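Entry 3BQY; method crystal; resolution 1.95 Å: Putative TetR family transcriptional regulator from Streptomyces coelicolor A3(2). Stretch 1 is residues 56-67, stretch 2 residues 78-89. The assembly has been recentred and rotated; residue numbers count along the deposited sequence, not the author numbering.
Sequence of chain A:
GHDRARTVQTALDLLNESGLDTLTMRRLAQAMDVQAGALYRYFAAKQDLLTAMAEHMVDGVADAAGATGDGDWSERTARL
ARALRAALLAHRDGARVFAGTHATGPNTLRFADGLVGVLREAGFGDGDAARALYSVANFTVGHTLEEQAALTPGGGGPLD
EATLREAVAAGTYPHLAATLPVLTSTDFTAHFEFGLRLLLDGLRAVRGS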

ATOM      1  N   HIS A  56      12.853 -13.271   3.949  1.00 25.30           N
ATOM      2  CA  HIS A  56      13.936 -13.554   3.009  1.00 25.70           C
ATOM      3  C   HIS A  56      14.096 -12.505   1.888  1.00 25.63           C
ATOM      4  O   HIS A  56      15.234 -12.140   1.522  1.00 24.60           O
ATOM      5  CB  HIS A  56      13.755 -14.943   2.393  1.00 26.85           C
ATOM      6  CG  HIS A  56      14.921 -15.372   1.561  1.00 30.34           C
ATOM      7  ND1 HIS A  56      14.910 -15.340   0.183  1.00 32.69           N
ATOM      8  CD2 HIS A  56      16.150 -15.812   1.921  1.00 34.24           C
ATOM      9  CE1 HIS A  56      16.073 -15.775  -0.274  1.00 34.47           C
ATOM     10  NE2 HIS A  56      16.844 -16.059   0.760  1.00 37.64           N
HETATM   11  N   MSE A  57      12.973 -12.013   1.344  1.00 24.47           N
HETATM   12  CA  MSE A  57      12.997 -11.016   0.274  1.00 26.58           C
HETATM   13  C   MSE A  57      13.764  -9.774   0.686  1.00 25.17           C
HETATM   14  O   MSE A  57      14.422  -9.162  -0.152  1.00 25.06           O
HETATM   15  CB  MSE A  57      11.562 -10.562  -0.109  1.00 25.05           C
HETATM   16  CG  MSE A  57      10.783 -11.627  -0.815  1.00 28.49           C
HETATM   17 SE   MSE A  57       8.993 -10.839  -1.146  0.80 36.82          SE
HETATM   18  CE  MSE A  57       8.192 -12.460  -1.774  1.00 30.90           C
ATOM     19  N   VAL A  58      13.668  -9.398   1.961  1.00 24.27           N
ATOM     20  CA  VAL A  58      14.304  -8.150   2.428  1.00 24.93           C
ATOM     21  C   VAL A  58      15.687  -8.332   3.058  1.00 25.70           C
ATOM     22  O   VAL A  58      16.221  -7.405   3.670  1.00 24.46           O
ATOM     23  CB  VAL A  58      13.341  -7.306   3.340  1.00 24.45           C
ATOM     24  CG1 VAL A  58      12.093  -6.896   2.514  1.00 25.67           C
ATOM     25  CG2 VAL A  58      12.857  -8.114   4.573  1.00 23.62           C
ATOM     26  N   ASP A  59      16.253  -9.524   2.919  1.00 26.60           N
ATOM     27  CA  ASP A  59      17.628  -9.793   3.337  1.00 29.57           C
ATOM     28  C   ASP A  59      18.561  -8.725   2.749  1.00 28.93           C
ATOM     29  O   ASP A  59      18.511  -8.430   1.556  1.00 29.11           O
ATOM     30  CB  ASP A  59      18.048 -11.168   2.822  1.00 30.43           C
ATOM     31  CG  ASP A  59      19.462 -11.512   3.203  1.00 37.40           C
ATOM     32  OD1 ASP A  59      19.801 -11.452   4.413  1.00 41.87           O
ATOM     33  OD2 ASP A  59      20.243 -11.834   2.281  1.00 45.09           O
ATOM     34  N   GLY A  60      19.374  -8.098   3.577  1.00 29.54           N
ATOM     35  CA  GLY A  60      20.300  -7.127   3.011  1.00 29.47           C
ATOM     36  C   GLY A  60      19.770  -5.728   2.748  1.00 29.45           C
ATOM     37  O   GLY A  60      20.570  -4.822   2.520  1.00 30.00           O
ATOM     38  N   VAL A  61      18.449  -5.524   2.795  1.00 27.07           N
ATOM     39  CA  VAL A  61      17.890  -4.185   2.617  1.00 25.77           C
ATOM     40  C   VAL A  61      18.496  -3.155   3.584  1.00 26.12           C
ATOM     41  O   VAL A  61      18.851  -2.059   3.154  1.00 25.59           O
ATOM     42  CB  VAL A  61      16.365  -4.200   2.641  1.00 26.24           C
ATOM     43  CG1 VAL A  61      15.777  -2.800   2.634  1.00 26.81           C
ATOM     44  CG2 VAL A  61      15.836  -5.002   1.405  1.00 25.03           C
ATOM     45  N   ALA A  62      18.632  -3.517   4.864  1.00 25.04           N
ATOM     46  CA  ALA A  62      19.125  -2.575   5.881  1.00 26.37           C
ATOM     47  C   ALA A  62      20.545  -2.092   5.559  1.00 26.56           C
ATOM     48  O   ALA A  62      20.945  -1.002   5.964  1.00 28.00           O
ATOM     49  CB  ALA A  62      19.102  -3.231   7.259  1.00 25.48           C
ATOM     50  N   ASP A  63      21.313  -2.919   4.848  1.00 25.95           N
ATOM     51  CA  ASP A  63      22.694  -2.553   4.513  1.00 28.15           C
ATOM     52  C   ASP A  63      22.812  -1.488   3.424  1.00 27.89           C
ATOM     53  O   ASP A  63      23.886  -0.915   3.230  1.00 26.96           O
ATOM     54  CB  ASP A  63      23.464  -3.805   4.129  1.00 28.75           C
ATOM     55  CG  ASP A  63      23.549  -4.798   5.297  1.00 32.49           C
ATOM     56  OD1 ASP A  63      23.734  -4.349   6.451  1.00 37.42           O
ATOM     57  OD2 ASP A  63      23.408  -5.995   5.058  1.00 38.50           O
ATOM     58  N   ALA A  64      21.702  -1.193   2.747  1.00 27.65           N
ATOM     59  CA  ALA A  64      21.667  -0.122   1.739  1.00 29.49           C
ATOM     60  C   ALA A  64      22.046   1.255   2.298  1.00 30.92           C
ATOM     61  O   ALA A  64      22.534   2.102   1.555  1.00 32.23           O
ATOM     62  CB  ALA A  64      20.299  -0.056   1.055  1.00 28.83           C
ATOM     63  N   ALA A  65      21.850   1.469   3.591  1.00 31.79           N
ATOM     64  CA  ALA A  65      22.152   2.765   4.195  1.00 34.59           C
ATOM     65  C   ALA A  65      23.665   3.032   4.248  1.00 35.82           C
ATOM     66  O   ALA A  65      24.108   4.189   4.262  1.00 37.80           O
ATOM     67  CB  ALA A  65      21.560   2.823   5.585  1.00 34.67           C
ATOM     68  N   GLY A  66      24.457   1.960   4.279  1.00 36.29           N
ATOM     69  CA  GLY A  66      25.913   2.059   4.388  1.00 36.33           C
ATOM     70  C   GLY A  66      26.259   2.640   5.740  1.00 36.06           C
ATOM     71  O   GLY A  66      25.483   2.522   6.688  1.00 36.05           O
ATOM     72  N   ALA A  67      27.434   3.266   5.825  1.00 36.11           N
ATOM     73  CA  ALA A  67      27.895   3.902   7.051  1.00 35.25           C
ATOM     74  C   ALA A  67      27.527   5.377   7.050  1.00 35.07           C
ATOM     75  O   ALA A  67      27.255   5.957   5.993  1.00 34.83           O
ATOM     76  CB  ALA A  67      29.439   3.732   7.188  1.00 35.75           C
ATOM     77  N   ALA A  78      16.910   7.676   1.447  1.00 22.03           N
ATOM     78  CA  ALA A  78      16.451   7.345   0.089  1.00 22.83           C
ATOM     79  C   ALA A  78      16.976   5.963  -0.342  1.00 23.14           C
ATOM     80  O   ALA A  78      16.244   5.208  -0.967  1.00 23.34           O
ATOM     81  CB  ALA A  78      16.909   8.424  -0.922  1.00 22.17           C
ATOM     82  N   ARG A  79      18.243   5.649  -0.054  1.00 22.27           N
ATOM     83  CA  ARG A  79      18.795   4.335  -0.452  1.00 22.75           C
ATOM     84  C   ARG A  79      18.061   3.184   0.222  1.00 21.93           C
ATOM     85  O   ARG A  79      17.830   2.155  -0.393  1.00 21.88           O
ATOM     86  CB  ARG A  79      20.306   4.222  -0.158  1.00 22.68           C
ATOM     87  CG  ARG A  79      21.161   5.027  -1.142  1.00 25.34           C
ATOM     88  CD  ARG A  79      22.566   4.439  -1.264  1.00 29.88           C
ATOM     89  NE  ARG A  79      23.212   4.410   0.048  1.00 33.78           N
ATOM     90  CZ  ARG A  79      23.982   5.376   0.537  1.00 34.79           C
ATOM     91  NH1 ARG A  79      24.223   6.469  -0.177  1.00 33.31           N
ATOM     92  NH2 ARG A  79      24.500   5.241   1.748  1.00 36.39           N
ATOM     93  N   LEU A  80      17.698   3.361   1.486  1.00 21.87           N
ATOM     94  CA  LEU A  80      16.909   2.348   2.206  1.00 22.56           C
ATOM     95  C   LEU A  80      15.540   2.122   1.563  1.00 22.21           C
ATOM     96  O   LEU A  80      15.118   0.972   1.399  1.00 22.86           O
ATOM     97  CB  LEU A  80      16.718   2.754   3.662  1.00 22.96           C
ATOM     98  CG  LEU A  80      17.929   2.553   4.584  1.00 23.02           C
ATOM     99  CD1 LEU A  80      17.664   3.346   5.844  1.00 22.62           C
ATOM    100  CD2 LEU A  80      18.129   1.043   4.925  1.00 24.40           C
ATOM    101  N   ALA A  81      14.825   3.205   1.257  1.00 22.82           N
ATOM    102  CA  ALA A  81      13.510   3.100   0.613  1.00 23.06           C
ATOM    103  C   ALA A  81      13.640   2.477  -0.766  1.00 22.82           C
ATOM    104  O   ALA A  81      12.875   1.585  -1.128  1.00 22.73           O
ATOM    105  CB  ALA A  81      12.848   4.495   0.492  1.00 22.70           C
ATOM    106  N   ARG A  82      14.619   2.929  -1.544  1.00 23.47           N
ATOM    107  CA  ARG A  82      14.853   2.317  -2.859  1.00 23.88           C
ATOM    108  C   ARG A  82      15.168   0.818  -2.793  1.00 22.90           C
ATOM    109  O   ARG A  82      14.721   0.035  -3.637  1.00 22.84           O
ATOM    110  CB  ARG A  82      16.039   2.989  -3.559  1.00 24.96           C
ATOM    111  CG  ARG A  82      15.758   4.328  -4.111  1.00 28.99           C
ATOM    112  CD  ARG A  82      16.961   4.841  -4.917  1.00 31.67           C
ATOM    113  NE  ARG A  82      16.806   6.273  -4.986  1.00 30.12           N
ATOM    114  CZ  ARG A  82      17.643   7.159  -4.503  1.00 31.24           C
ATOM    115  NH1 ARG A  82      18.792   6.778  -3.942  1.00 32.96           N
ATOM    116  NH2 ARG A  82      17.356   8.441  -4.662  1.00 32.98           N
ATOM    117  N   ALA A  83      15.986   0.429  -1.821  1.00 22.29           N
ATOM    118  CA  ALA A  83      16.373  -0.967  -1.675  1.00 21.81           C
ATOM    119  C   ALA A  83      15.174  -1.792  -1.268  1.00 21.98           C
ATOM    120  O   ALA A  83      15.025  -2.918  -1.732  1.00 22.18           O
ATOM    121  CB  ALA A  83      17.495  -1.131  -0.636  1.00 21.04           C
ATOM    122  N   LEU A  84      14.300  -1.238  -0.429  1.00 21.44           N
ATOM    123  CA  LEU A  84      13.070  -1.954  -0.081  1.00 21.46           C
ATOM    124  C   LEU A  84      12.196  -2.163  -1.331  1.00 22.37           C
ATOM    125  O   LEU A  84      11.730  -3.279  -1.604  1.00 22.43           O
ATOM    126  CB  LEU A  84      12.288  -1.196   1.021  1.00 21.82           C
ATOM    127  CG  LEU A  84      10.884  -1.804   1.341  1.00 22.63           C
ATOM    128  CD1 LEU A  84      10.974  -3.264   1.820  1.00 24.81           C
ATOM    129  CD2 LEU A  84      10.106  -0.958   2.379  1.00 22.04           C
ATOM    130  N   ARG A  85      11.959  -1.094  -2.085  1.00 21.96           N
ATOM    131  CA  ARG A  85      11.243  -1.205  -3.350  1.00 23.21           C
ATOM    132  C   ARG A  85      11.856  -2.270  -4.277  1.00 22.92           C
ATOM    133  O   ARG A  85      11.144  -3.099  -4.840  1.00 24.37           O
ATOM    134  CB  ARG A  85      11.187   0.156  -4.052  1.00 22.58           C
ATOM    135  CG  ARG A  85      10.514   0.089  -5.399  1.00 24.72           C
ATOM    136  CD  ARG A  85      10.383   1.472  -6.023  1.00 24.46           C
ATOM    137  NE  ARG A  85       9.880   1.404  -7.393  1.00 26.09           N
ATOM    138  CZ  ARG A  85      10.641   1.438  -8.478  1.00 25.96           C
ATOM    139  NH1 ARG A  85      11.948   1.578  -8.359  1.00 26.62           N
ATOM    140  NH2 ARG A  85      10.097   1.343  -9.688  1.00 26.90           N
ATOM    141  N   ALA A  86      13.165  -2.227  -4.441  1.00 23.53           N
ATOM    142  CA  ALA A  86      13.855  -3.139  -5.340  1.00 23.29           C
ATOM    143  C   ALA A  86      13.690  -4.589  -4.875  1.00 23.15           C
ATOM    144  O   ALA A  86      13.467  -5.480  -5.700  1.00 23.45           O
ATOM    145  CB  ALA A  86      15.346  -2.757  -5.436  1.00 22.87           C
ATOM    146  N   ALA A  87      13.766  -4.811  -3.560  1.00 22.52           N
ATOM    147  CA  ALA A  87      13.644  -6.159  -3.000  1.00 22.75           C
ATOM    148  C   ALA A  87      12.239  -6.699  -3.256  1.00 23.30           C
ATOM    149  O   ALA A  87      12.080  -7.878  -3.523  1.00 23.50           O
ATOM    150  CB  ALA A  87      13.949  -6.157  -1.510  1.00 22.49           C
ATOM    151  N   LEU A  88      11.215  -5.840  -3.196  1.00 23.10           N
ATOM    152  CA  LEU A  88       9.856  -6.311  -3.449  1.00 24.03           C
ATOM    153  C   LEU A  88       9.582  -6.504  -4.937  1.00 24.96           C
ATOM    154  O   LEU A  88       8.841  -7.419  -5.310  1.00 26.13           O
ATOM    155  CB  LEU A  88       8.834  -5.324  -2.871  1.00 22.40           C
ATOM    156  CG  LEU A  88       8.989  -5.065  -1.363  1.00 25.96           C
ATOM    157  CD1 LEU A  88       7.870  -4.095  -0.919  1.00 26.05           C
ATOM    158  CD2 LEU A  88       9.006  -6.378  -0.539  1.00 26.90           C
ATOM    159  N   LEU A  89      10.151  -5.632  -5.783  1.00 24.65           N
ATOM    160  CA  LEU A  89      10.008  -5.764  -7.249  1.00 25.07           C
ATOM    161  C   LEU A  89      10.724  -6.992  -7.812  1.00 25.07           C
ATOM    162  O   LEU A  89      10.405  -7.441  -8.917  1.00 25.31           O
ATOM    163  CB  LEU A  89      10.548  -4.501  -7.960  1.00 25.50           C
ATOM    164  CG  LEU A  89       9.694  -3.218  -7.837  1.00 25.82           C
ATOM    165  CD1 LEU A  89      10.437  -2.098  -8.529  1.00 27.94           C
ATOM    166  CD2 LEU A  89       8.296  -3.412  -8.425  1.00 27.76           C
TER
HETATM  167  O   HOH W   1      14.198  -9.641  -2.905  1.00 31.52           O

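Stretch 2 is helical throughout, each amide from R82 to L89 bonding the carbonyl four residues back. Stretch 1 leaves a helix at V58, makes a type II turn from V58 to V61 (V61 N to V58 O, 3.0 Å), and continues in a 3-10 segment over 62-65. The two stretches run in opposite senses: CA of V58 lies 5.8 Å from CA of A87, CA of V61 5.6 Å from CA of A83, and CA of A64 5.4 Å from CA of L80. Such short spacings leave little room for side chains between the backbones, and alanines occupy much of the contact.

G60 takes phi/psi of 83/-13 in the turn. A CB at these angles would be jammed against the carbonyl O of D59, so the backbone itself calls for glycine, although nothing of stretch 2 lies near that position. D59, with its CA-to-CB bond pointing away, makes no contact across the interface.

The turn delivers V61 toward the helix. Its chi1 of 173° (t) spreads the two methyls along the helix surface: CG1 lies 4.1 Å from A83 CB and 4.2 Å from L84 CB, while CG2 lies 3.7 Å from A87 CB. One residue thereby spans a full helical turn, from A83 to A87. V58 points sideways, and its m rotamer places CG1 3.9 Å from L84 CD1 and 4.4 Å from L88 CD2. L84, at chi1 174° (t) and chi2 60° (p), supplies the nearer of these two methyls. L88 also starts sideways, but its mt conformation (-57°, -178°) brings its end closer to stretch 1.

Farther along, A64 CB meets A83 CB at 3.4 Å, a tight methyl-to-methyl contact in which both CA-to-CB bonds point toward the opposite stretch. L80 reaches the 3-10 segment from a sideways start through an mt conformation (-77°, 165°). Its CD2 packs 3.6 Å from V61 O and 3.6 Å from A62 O, contacts of van der Waals type because a methyl offers no polar hydrogen, and its CG lies 3.8 Å from A65 CB.

The direct polar link comes from R79. Chi angles of -74°, -154°, -58° and -92° (m, t, m for the first three) fold the chain so that the guanidinium presents its edge to the backbone of stretch 1. R79 NE donates to A64 O at 2.8 Å with an N-H...O angle of 171°, nearly linear. R79 NH2 donates to A65 O, also at 2.8 Å, but the 130° angle makes this bond weak despite its length. Both acceptors lie near the guanidinium plane, where its N-H bonds point.

At the other end, M57 O approaches A87 CB at 3.3 Å, a close contact without a hydrogen bond. Water 1 provides the polar connection, donating to M57 O and to A87 O, each 2.8 Å from the water O, and so bridges two carbonyls that cannot bond each other.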